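Local coordinates for pectinesterase (PDB 4PMH), which hydrolyses the methyl esters of pectin's galacturonan chains, releasing methanol, and probably helps the rice weevil digest plant cell walls, at residues S249-D258 with K285-S294; W329-G340 with N352-N360. All coordinates share one frame; numbering follows the deposited sequence.

Interaction 1. Residues S249-D258 with K285-S294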
loop_
_atom_site.group_PDB
_atom_site.type_symbol
_atom_site.label_atom_id
_atom_site.label_comp_id
_atom_site.label_asym_id
_atom_site.label_seq_id
_atom_site.Cartn_x
_atom_site.Cartn_y
_atom_site.Cartn_z
ATOM N N SER A 249 -12.033 17.003 4.524
ATOM C CA SER A 249 -11.271 18.175 4.116
ATOM C C SER A 249 -10.759 18.953 5.323
ATOM O O SER A 249 -10.683 20.186 5.292
ATOM C CB SER A 249 -12.169 19.066 3.261
ATOM O OG SER A 249 -13.325 19.424 3.990
ATOM N N ASP A 250 -10.423 18.231 6.388
ATOM C CA ASP A 250 -9.842 18.847 7.561
ATOM C C ASP A 250 -8.359 18.493 7.671
ATOM O O ASP A 250 -7.546 19.406 7.699
ATOM C CB ASP A 250 -10.628 18.507 8.849
ATOM C CG ASP A 250 -10.473 17.048 9.290
ATOM O OD1 ASP A 250 -10.284 16.184 8.405
ATOM O OD2 ASP A 250 -10.538 16.772 10.521
ATOM N N THR A 251 -7.994 17.204 7.682
ATOM C CA THR A 251 -6.625 16.813 8.108
ATOM C C THR A 251 -6.022 15.468 7.636
ATOM O O THR A 251 -5.882 14.540 8.422
ATOM C CB THR A 251 -6.554 16.815 9.642
ATOM O OG1 THR A 251 -5.220 16.489 10.056
ATOM C CG2 THR A 251 -7.553 15.815 10.232
ATOM N N ALA A 252 -5.601 15.394 6.383
ATOM C CA ALA A 252 -5.195 14.139 5.732
ATOM C C ALA A 252 -3.756 13.690 6.049
ATOM O O ALA A 252 -2.944 14.492 6.487
ATOM C CB ALA A 252 -5.343 14.311 4.232
ATOM N N VAL A 253 -3.468 12.405 5.830
ATOM C CA VAL A 253 -2.111 11.851 5.993
ATOM C C VAL A 253 -1.877 10.747 4.960
ATOM O O VAL A 253 -2.677 9.841 4.848
ATOM C CB VAL A 253 -1.873 11.229 7.376
ATOM C CG1 VAL A 253 -0.378 11.116 7.636
ATOM C CG2 VAL A 253 -2.549 12.021 8.484
ATOM N N VAL A 254 -0.772 10.795 4.229
ATOM C CA VAL A 254 -0.568 9.822 3.144
ATOM C C VAL A 254 -0.049 8.478 3.667
ATOM O O VAL A 254 -0.777 7.456 3.616
ATOM C CB VAL A 254 0.374 10.384 2.077
ATOM C CG1 VAL A 254 0.632 9.364 0.974
ATOM C CG2 VAL A 254 -0.199 11.670 1.504
ATOM N N PHE A 255 1.194 8.473 4.163
ATOM C CA PHE A 255 1.894 7.262 4.563
ATOM C C PHE A 255 1.794 6.979 6.056
ATOM O O PHE A 255 1.924 7.886 6.874
ATOM C CB PHE A 255 3.373 7.349 4.174
ATOM C CG PHE A 255 3.599 7.523 2.698
ATOM C CD1 PHE A 255 3.578 6.444 1.849
ATOM C CD2 PHE A 255 3.804 8.782 2.158
ATOM C CE1 PHE A 255 3.771 6.605 0.481
ATOM C CE2 PHE A 255 4.006 8.962 0.798
ATOM C CZ PHE A 255 3.985 7.873 -0.040
ATOM N N ALA A 256 1.570 5.711 6.400
ATOM C CA ALA A 256 1.582 5.250 7.784
ATOM C C ALA A 256 2.345 3.930 7.893
ATOM O O ALA A 256 1.759 2.885 8.095
ATOM C CB ALA A 256 0.164 5.121 8.353
ATOM N N PRO A 257 3.688 3.986 7.802
ATOM C CA PRO A 257 4.482 2.761 7.956
ATOM C C PRO A 257 4.646 2.279 9.389
ATOM O O PRO A 257 4.755 3.100 10.311
ATOM C CB PRO A 257 5.850 3.135 7.347
ATOM C CG PRO A 257 5.813 4.605 7.110
ATOM C CD PRO A 257 4.538 5.178 7.660
ATOM N N ASP A 258 4.629 0.949 9.565
ATOM C CA ASP A 258 4.931 0.318 10.857
ATOM C C ASP A 258 6.176 -0.559 10.729
ATOM O O ASP A 258 6.335 -1.586 11.405
ATOM C CB ASP A 258 3.711 -0.446 11.414
ATOM C CG ASP A 258 3.444 -1.782 10.729
ATOM O OD1 ASP A 258 3.771 -1.971 9.539
ATOM O OD2 ASP A 258 2.817 -2.637 11.410
ATOM N N LYS A 285 -3.377 21.435 4.833
ATOM C CA LYS A 285 -3.693 20.623 6.002
ATOM C C LYS A 285 -3.559 19.125 5.721
ATOM O O LYS A 285 -4.228 18.318 6.361
ATOM C CB LYS A 285 -5.119 20.923 6.487
ATOM C CG LYS A 285 -5.310 22.317 7.087
ATOM C CD LYS A 285 -6.509 22.397 8.037
ATOM C CE LYS A 285 -7.861 22.494 7.333
ATOM N NZ LYS A 285 -9.015 22.384 8.275
ATOM N N ALA A 286 -2.740 18.744 4.744
ATOM C CA ALA A 286 -2.384 17.357 4.593
ATOM C C ALA A 286 -0.968 17.138 5.125
ATOM O O ALA A 286 -0.094 18.035 5.035
ATOM C CB ALA A 286 -2.475 16.938 3.150
ATOM N N TYR A 287 -0.740 15.953 5.678
ATOM C CA TYR A 287 0.611 15.538 6.067
ATOM C C TYR A 287 1.129 14.427 5.166
ATOM O O TYR A 287 0.378 13.587 4.687
ATOM C CB TYR A 287 0.630 15.082 7.488
ATOM C CG TYR A 287 0.205 16.158 8.451
ATOM C CD1 TYR A 287 1.119 17.093 8.923
ATOM C CD2 TYR A 287 -1.111 16.231 8.897
ATOM C CE1 TYR A 287 0.739 18.077 9.816
ATOM C CE2 TYR A 287 -1.505 17.206 9.799
ATOM C CZ TYR A 287 -0.577 18.124 10.248
ATOM O OH TYR A 287 -0.974 19.077 11.133
ATOM N N LEU A 288 2.431 14.441 4.929
ATOM C CA LEU A 288 3.069 13.380 4.181
ATOM C C LEU A 288 3.012 12.044 4.937
ATOM O O LEU A 288 2.910 10.988 4.312
ATOM C CB LEU A 288 4.525 13.745 3.894
ATOM C CG LEU A 288 4.743 14.908 2.926
ATOM C CD1 LEU A 288 6.240 15.185 2.780
ATOM C CD2 LEU A 288 4.110 14.659 1.555
ATOM N N GLY A 289 3.083 12.075 6.269
ATOM C CA GLY A 289 3.122 10.828 6.996
ATOM C C GLY A 289 2.993 10.910 8.502
ATOM O O GLY A 289 3.113 11.990 9.106
ATOM N N ARG A 290 2.715 9.745 9.081
ATOM C CA ARG A 290 2.815 9.514 10.510
ATOM C C ARG A 290 3.174 8.049 10.750
ATOM O O ARG A 290 2.901 7.184 9.928
ATOM C CB ARG A 290 1.506 9.843 11.221
ATOM C CG ARG A 290 0.343 8.907 10.928
ATOM C CD ARG A 290 -0.912 9.418 11.627
ATOM N NE ARG A 290 -2.089 8.627 11.313
ATOM C CZ ARG A 290 -3.200 8.589 12.050
ATOM N NH1 ARG A 290 -3.332 9.335 13.140
ATOM N NH2 ARG A 290 -4.199 7.806 11.688
ATOM N N ALA A 291 3.770 7.782 11.893
ATOM C CA ALA A 291 4.158 6.431 12.228
ATOM C C ALA A 291 2.914 5.654 12.630
ATOM O O ALA A 291 2.087 6.152 13.422
ATOM C CB ALA A 291 5.166 6.447 13.359
ATOM N N TRP A 292 2.763 4.472 12.026
ATOM C CA TRP A 292 1.794 3.485 12.516
ATOM C C TRP A 292 2.540 2.665 13.544
ATOM O O TRP A 292 3.373 1.820 13.218
ATOM C CB TRP A 292 1.201 2.615 11.409
ATOM C CG TRP A 292 0.240 1.542 11.938
ATOM C CD1 TRP A 292 -0.491 1.581 13.107
ATOM C CD2 TRP A 292 -0.082 0.303 11.304
ATOM N NE1 TRP A 292 -1.248 0.419 13.238
ATOM C CE2 TRP A 292 -1.014 -0.372 12.136
ATOM C CE3 TRP A 292 0.316 -0.302 10.102
ATOM C CZ2 TRP A 292 -1.529 -1.625 11.809
ATOM C CZ3 TRP A 292 -0.186 -1.545 9.788
ATOM C CH2 TRP A 292 -1.104 -2.193 10.628
ATOM N N ASP A 293 2.253 2.976 14.801
ATOM C CA ASP A 293 2.919 2.386 15.942
ATOM C C ASP A 293 2.084 1.156 16.331
ATOM O O ASP A 293 1.464 1.128 17.419
ATOM C CB ASP A 293 2.995 3.417 17.107
ATOM C CG ASP A 293 4.245 4.312 17.045
ATOM O OD1 ASP A 293 5.076 4.165 16.099
ATOM O OD2 ASP A 293 4.399 5.140 17.976
ATOM N N SER A 294 2.038 0.167 15.436
ATOM C CA SER A 294 1.196 -1.036 15.657
ATOM C C SER A 294 1.555 -1.764 16.947
ATOM O O SER A 294 2.729 -2.002 17.240
ATOM C CB SER A 294 1.240 -2.029 14.485
ATOM O OG SER A 294 2.528 -2.130 13.925
#
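Val253 with Tyr287 and Phe255 with Gly289 are paired as parallel neighbours, and backbone bonds carry most of this contact. Tyr287 N reaches Ala252 O at 2.8 Å and Val254 N reaches Tyr287 O at 3.1 Å. Where the second strand turns its corner at Leu288, Phe255 N donates to Leu288 O (3.0 Å, 170° at the hydrogen); Arg290 N then returns to Phe255 O. Past the end of the second strand, Trp292 N donates to Pro257 O (3.0 Å).

Among the side chains, Asp258 meets Trp292 and Ser294 at the C-terminal end of both segments. Asp258 and Trp292 point the same way, carboxylate and indole planes 13° apart, with OD2 of Asp258 over one face of the indole near its rim. Ser294 OG donates to the anti lone pair of Asp258 OD2 (2.6 Å), which helps set the carboxylate's rotation. Apolar packing is lighter: CG1 of Val253, anti to its backbone N (chi1 -161°), lies 4.1 Å from Tyr287 CB and also rests on the Gly289 backbone.

Arg290 and Trp292 probably bind substrate, as in related pectinesterases, and the Arg290 guanidinium forms a salt bridge to Asp226, the likely nucleophile. The pair forms the middle of a four-stranded parallel sheet of the right-handed beta-helix, between strands 229-230 and 329-330.

Interaction 2. Residues W329-G340 with N352-N360; sequences WTTATSGRTYSG and NYNRFWEYN
Phe356 sets its CB, rather than its ring, over the six-membered ring of the Trp329 indole: CB stands 3.5 Å from that ring's centroid and 8° off the normal, a CH-pi contact. With CG of Phe356 anti to the carbonyl carbon, its phenyl ring continues past the indole at an oblique 35° between planes, bringing CD2 to 3.5 Å from Trp329 CE3. At the indole edge, a water accepts from Trp329 NE1 and donates to Glu358 OE1, which also pairs with Arg10.

In the parallel beta-helix of the pectinesterases, strand 355-359 borders the ten-stranded sheet beside strand 311-315, and the loop after strand 329-330 folds against it. Asn354, just ahead of the strand, ties this loop down with two bonds to Ser339: its OD1 accepts from Ser339 N in the amide plane (2.9 Å, 169°), while its backbone N donates to Ser339 O (3.0 Å). The amide's ND2 lies over one face of the Arg336 guanidinium, 3.6 Å from NH2, and donates to a water that probably also reaches Arg336 O. Arg336 itself is anchored by Asp293 and Asn309. Tyr338 and Phe356 run antiparallel alongside each other, CE1 of Tyr338 3.8 Å from CD2 of Phe356, and another water connects Tyr338 OH with Phe356 O.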
loop_
_atom_site.group_PDB
_atom_site.type_symbol
_atom_site.label_atom_id
_atom_site.label_comp_id
_atom_site.label_asym_id
_atom_site.label_seq_id
_atom_site.Cartn_x
_atom_site.Cartn_y
_atom_site.Cartn_z
ATOM N N TRP A 329 5.143 15.965 8.836
ATOM C CA TRP A 329 5.089 14.694 9.546
ATOM C C TRP A 329 4.355 14.884 10.863
ATOM O O TRP A 329 4.753 15.718 11.668
ATOM C CB TRP A 329 6.492 14.239 9.852
ATOM C CG TRP A 329 7.405 14.177 8.681
ATOM C CD1 TRP A 329 8.538 14.913 8.511
ATOM C CD2 TRP A 329 7.292 13.338 7.529
ATOM N NE1 TRP A 329 9.139 14.600 7.314
ATOM C CE2 TRP A 329 8.410 13.618 6.700
ATOM C CE3 TRP A 329 6.384 12.348 7.124
ATOM C CZ2 TRP A 329 8.627 12.965 5.484
ATOM C CZ3 TRP A 329 6.597 11.697 5.902
ATOM C CH2 TRP A 329 7.720 12.000 5.106
ATOM N N THR A 330 3.302 14.111 11.106
ATOM C CA THR A 330 2.474 14.339 12.298
ATOM C C THR A 330 2.537 13.198 13.348
ATOM O O THR A 330 3.312 12.246 13.217
ATOM C CB THR A 330 1.017 14.685 11.905
ATOM O OG1 THR A 330 0.315 15.158 13.059
ATOM C CG2 THR A 330 0.294 13.481 11.346
ATOM N N THR A 331 1.730 13.334 14.404
ATOM C CA THR A 331 1.790 12.439 15.534
ATOM C C THR A 331 1.520 10.991 15.145
ATOM O O THR A 331 0.627 10.724 14.332
ATOM C CB THR A 331 0.759 12.886 16.591
ATOM O OG1 THR A 331 1.030 14.239 16.940
ATOM C CG2 THR A 331 0.847 12.040 17.834
ATOM N N ALA A 332 2.287 10.063 15.713
ATOM C CA ALA A 332 2.042 8.629 15.477
ATOM C C ALA A 332 0.675 8.184 16.008
ATOM O O ALA A 332 0.092 8.829 16.897
ATOM C CB ALA A 332 3.139 7.772 16.100
ATOM N N THR A 333 0.191 7.060 15.471
ATOM C CA THR A 333 -1.101 6.481 15.884
ATOM C C THR A 333 -1.196 6.209 17.399
ATOM O O THR A 333 -2.305 6.190 17.960
ATOM C CB THR A 333 -1.366 5.170 15.128
ATOM O OG1 THR A 333 -0.344 4.211 15.455
ATOM C CG2 THR A 333 -1.414 5.425 13.630
ATOM N N SER A 334 -0.039 5.999 18.028
ATOM C CA SER A 334 0.090 5.793 19.469
ATOM C C SER A 334 -0.007 7.064 20.320
ATOM O O SER A 334 -0.188 6.977 21.541
ATOM C CB SER A 334 1.437 5.125 19.756
ATOM O OG SER A 334 2.529 5.961 19.393
ATOM N N GLY A 335 0.094 8.231 19.690
ATOM C CA GLY A 335 0.275 9.488 20.408
ATOM C C GLY A 335 1.739 9.895 20.522
ATOM O O GLY A 335 2.053 10.981 21.030
ATOM N N ARG A 336 2.647 9.041 20.064
ATOM C CA ARG A 336 4.064 9.380 20.091
ATOM C C ARG A 336 4.330 10.584 19.179
ATOM O O ARG A 336 4.155 10.498 17.970
ATOM C CB ARG A 336 4.922 8.192 19.669
ATOM C CG ARG A 336 6.397 8.538 19.513
ATOM C CD ARG A 336 7.235 7.300 19.347
ATOM N NE ARG A 336 7.003 6.570 18.094
ATOM C CZ ARG A 336 7.878 6.459 17.097
ATOM N NH1 ARG A 336 9.065 7.065 17.142
ATOM N NH2 ARG A 336 7.558 5.741 16.038
ATOM N N THR A 337 4.739 11.700 19.775
ATOM C CA THR A 337 4.960 12.933 19.029
ATOM C C THR A 337 6.024 12.739 17.934
ATOM O O THR A 337 6.979 11.982 18.116
ATOM C CB THR A 337 5.416 14.071 19.940
ATOM O OG1 THR A 337 6.735 13.806 20.404
ATOM C CG2 THR A 337 4.508 14.221 21.122
ATOM N N TYR A 338 5.828 13.397 16.792
ATOM C CA TYR A 338 6.823 13.347 15.708
ATOM C C TYR A 338 8.119 13.999 16.197
ATOM O O TYR A 338 8.084 15.096 16.786
ATOM C CB TYR A 338 6.353 14.036 14.418
ATOM C CG TYR A 338 7.510 14.094 13.433
ATOM C CD1 TYR A 338 7.970 12.940 12.809
ATOM C CD2 TYR A 338 8.193 15.288 13.193
ATOM C CE1 TYR A 338 9.077 12.972 11.971
ATOM C CE2 TYR A 338 9.301 15.328 12.363
ATOM C CZ TYR A 338 9.739 14.185 11.748
ATOM O OH TYR A 338 10.826 14.258 10.912
ATOM N N SER A 339 9.246 13.317 15.983
ATOM C CA SER A 339 10.556 13.886 16.309
ATOM C C SER A 339 11.556 13.625 15.170
ATOM O O SER A 339 11.884 12.478 14.866
ATOM C CB SER A 339 11.072 13.305 17.627
ATOM O OG SER A 339 12.263 13.957 18.074
ATOM N N GLY A 340 12.027 14.696 14.549
ATOM C CA GLY A 340 12.987 14.596 13.440
ATOM C C GLY A 340 14.394 14.909 13.922
ATOM O O GLY A 340 14.618 15.828 14.716
ATOM N N ASN A 352 15.074 6.557 18.599
ATOM C CA ASN A 352 14.614 7.615 19.478
ATOM C C ASN A 352 13.996 8.763 18.707
ATOM O O ASN A 352 13.415 9.671 19.305
ATOM C CB ASN A 352 15.767 8.091 20.343
ATOM C CG ASN A 352 16.317 6.975 21.178
ATOM O OD1 ASN A 352 15.708 6.587 22.169
ATOM N ND2 ASN A 352 17.426 6.396 20.742
ATOM N N TYR A 353 14.135 8.713 17.380
ATOM C CA TYR A 353 13.487 9.641 16.483
ATOM C C TYR A 353 12.725 8.846 15.423
ATOM O O TYR A 353 12.975 7.649 15.233
ATOM C CB TYR A 353 14.531 10.480 15.758
ATOM C CG TYR A 353 15.387 11.316 16.673
ATOM C CD1 TYR A 353 15.004 12.605 17.019
ATOM C CD2 TYR A 353 16.589 10.823 17.175
ATOM C CE1 TYR A 353 15.785 13.378 17.860
ATOM C CE2 TYR A 353 17.390 11.594 18.015
ATOM C CZ TYR A 353 16.977 12.863 18.359
ATOM O OH TYR A 353 17.744 13.643 19.191
ATOM N N ASN A 354 11.829 9.530 14.719
ATOM C CA ASN A 354 11.188 8.949 13.563
ATOM C C ASN A 354 12.187 8.755 12.433
ATOM O O ASN A 354 13.311 9.271 12.482
ATOM C CB ASN A 354 10.017 9.790 13.130
ATOM C CG ASN A 354 8.888 9.727 14.121
ATOM O OD1 ASN A 354 8.783 10.586 15.003
ATOM N ND2 ASN A 354 8.080 8.664 14.039
ATOM N N ARG A 355 11.785 7.973 11.436
ATOM C CA ARG A 355 12.652 7.671 10.295
ATOM C C ARG A 355 11.978 8.082 9.002
ATOM O O ARG A 355 11.902 7.305 8.034
ATOM C CB ARG A 355 13.042 6.175 10.240
ATOM C CG ARG A 355 13.486 5.535 11.564
ATOM C CD ARG A 355 12.974 4.076 11.652
ATOM N NE ARG A 355 13.926 3.264 10.979
ATOM C CZ ARG A 355 13.792 2.013 10.581
ATOM N NH1 ARG A 355 12.685 1.288 10.763
ATOM N NH2 ARG A 355 14.845 1.499 9.972
ATOM N N PHE A 356 11.505 9.318 8.972
ATOM C CA PHE A 356 10.923 9.902 7.785
ATOM C C PHE A 356 11.896 10.926 7.221
ATOM O O PHE A 356 12.295 11.853 7.917
ATOM C CB PHE A 356 9.606 10.603 8.123
ATOM C CG PHE A 356 8.592 9.734 8.809
ATOM C CD1 PHE A 356 8.517 8.379 8.562
ATOM C CD2 PHE A 356 7.702 10.296 9.700
ATOM C CE1 PHE A 356 7.566 7.593 9.189
ATOM C CE2 PHE A 356 6.751 9.521 10.341
ATOM C CZ PHE A 356 6.685 8.171 10.087
ATOM N N TRP A 357 12.296 10.746 5.968
ATOM C CA TRP A 357 13.326 11.600 5.379
ATOM C C TRP A 357 13.016 11.955 3.943
ATOM O O TRP A 357 12.273 11.262 3.267
ATOM C CB TRP A 357 14.700 10.910 5.396
ATOM C CG TRP A 357 15.006 10.094 6.631
ATOM C CD1 TRP A 357 14.791 8.746 6.803
ATOM C CD2 TRP A 357 15.609 10.558 7.828
ATOM N NE1 TRP A 357 15.208 8.359 8.046
ATOM C CE2 TRP A 357 15.718 9.447 8.702
ATOM C CE3 TRP A 357 16.060 11.808 8.265
ATOM C CZ2 TRP A 357 16.255 9.555 9.994
ATOM C CZ3 TRP A 357 16.586 11.911 9.539
ATOM C CH2 TRP A 357 16.686 10.776 10.388
ATOM N N GLU A 358 13.642 13.022 3.462
ATOM C CA GLU A 358 13.503 13.417 2.068
ATOM C C GLU A 358 14.864 13.691 1.450
ATOM O O GLU A 358 15.799 13.994 2.163
ATOM C CB GLU A 358 12.700 14.686 1.978
ATOM C CG GLU A 358 11.256 14.541 2.379
ATOM C CD GLU A 358 10.615 15.891 2.441
ATOM O OE1 GLU A 358 10.428 16.362 3.564
ATOM O OE2 GLU A 358 10.370 16.502 1.379
ATOM N N TYR A 359 14.947 13.649 0.123
ATOM C CA TYR A 359 16.155 14.081 -0.571
ATOM C C TYR A 359 15.768 14.620 -1.937
ATOM O O TYR A 359 15.192 13.885 -2.736
ATOM C CB TYR A 359 17.125 12.913 -0.783
ATOM C CG TYR A 359 18.359 13.299 -1.598
ATOM C CD1 TYR A 359 19.306 14.158 -1.075
ATOM C CD2 TYR A 359 18.579 12.783 -2.872
ATOM C CE1 TYR A 359 20.434 14.520 -1.799
ATOM C CE2 TYR A 359 19.713 13.147 -3.611
ATOM C CZ TYR A 359 20.622 14.022 -3.065
ATOM O OH TYR A 359 21.761 14.399 -3.766
ATOM N N ASN A 360 16.086 15.886 -2.206
ATOM C CA ASN A 360 16.033 16.427 -3.564
ATOM C C ASN A 360 14.654 16.384 -4.208
ATOM O O ASN A 360 14.506 16.057 -5.388
ATOM C CB ASN A 360 17.052 15.663 -4.427
ATOM C CG ASN A 360 17.473 16.429 -5.654
ATOM O OD1 ASN A 360 17.301 17.645 -5.727
ATOM N ND2 ASN A 360 18.055 15.728 -6.621
HETATM O O HOH W 1 11.430 15.294 5.940
HETATM O O HOH W 2 5.977 9.734 16.048
HETATM O O HOH W 3 11.910 11.961 10.576
HETATM O O HOH W 4 13.121 12.737 20.114
#

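Strands 286-290 and 329-330 are neighbours in one sheet, so interaction 1 passes directly into interaction 2, their centres about 10 Å apart. The evidence is a probable hydrogen bond between Gly289 O and Thr330 N (2.9 Å) and a second, farther along, between Asp293 OD2 and Ser334 OG (2.5 Å). Between them Arg290 CB packs against Thr331 O at 3.4 Å. Interaction 1 is the one at the probable catalytic site: besides meeting the probable nucleophile, the Arg290 side chain comes within about 6 Å of that of Gln199, the likely transition-state stabiliser. Phe356 of interaction 2 is also near, its side chain about 5 Å from that of Arg290 and about 8 Å from that of Trp292.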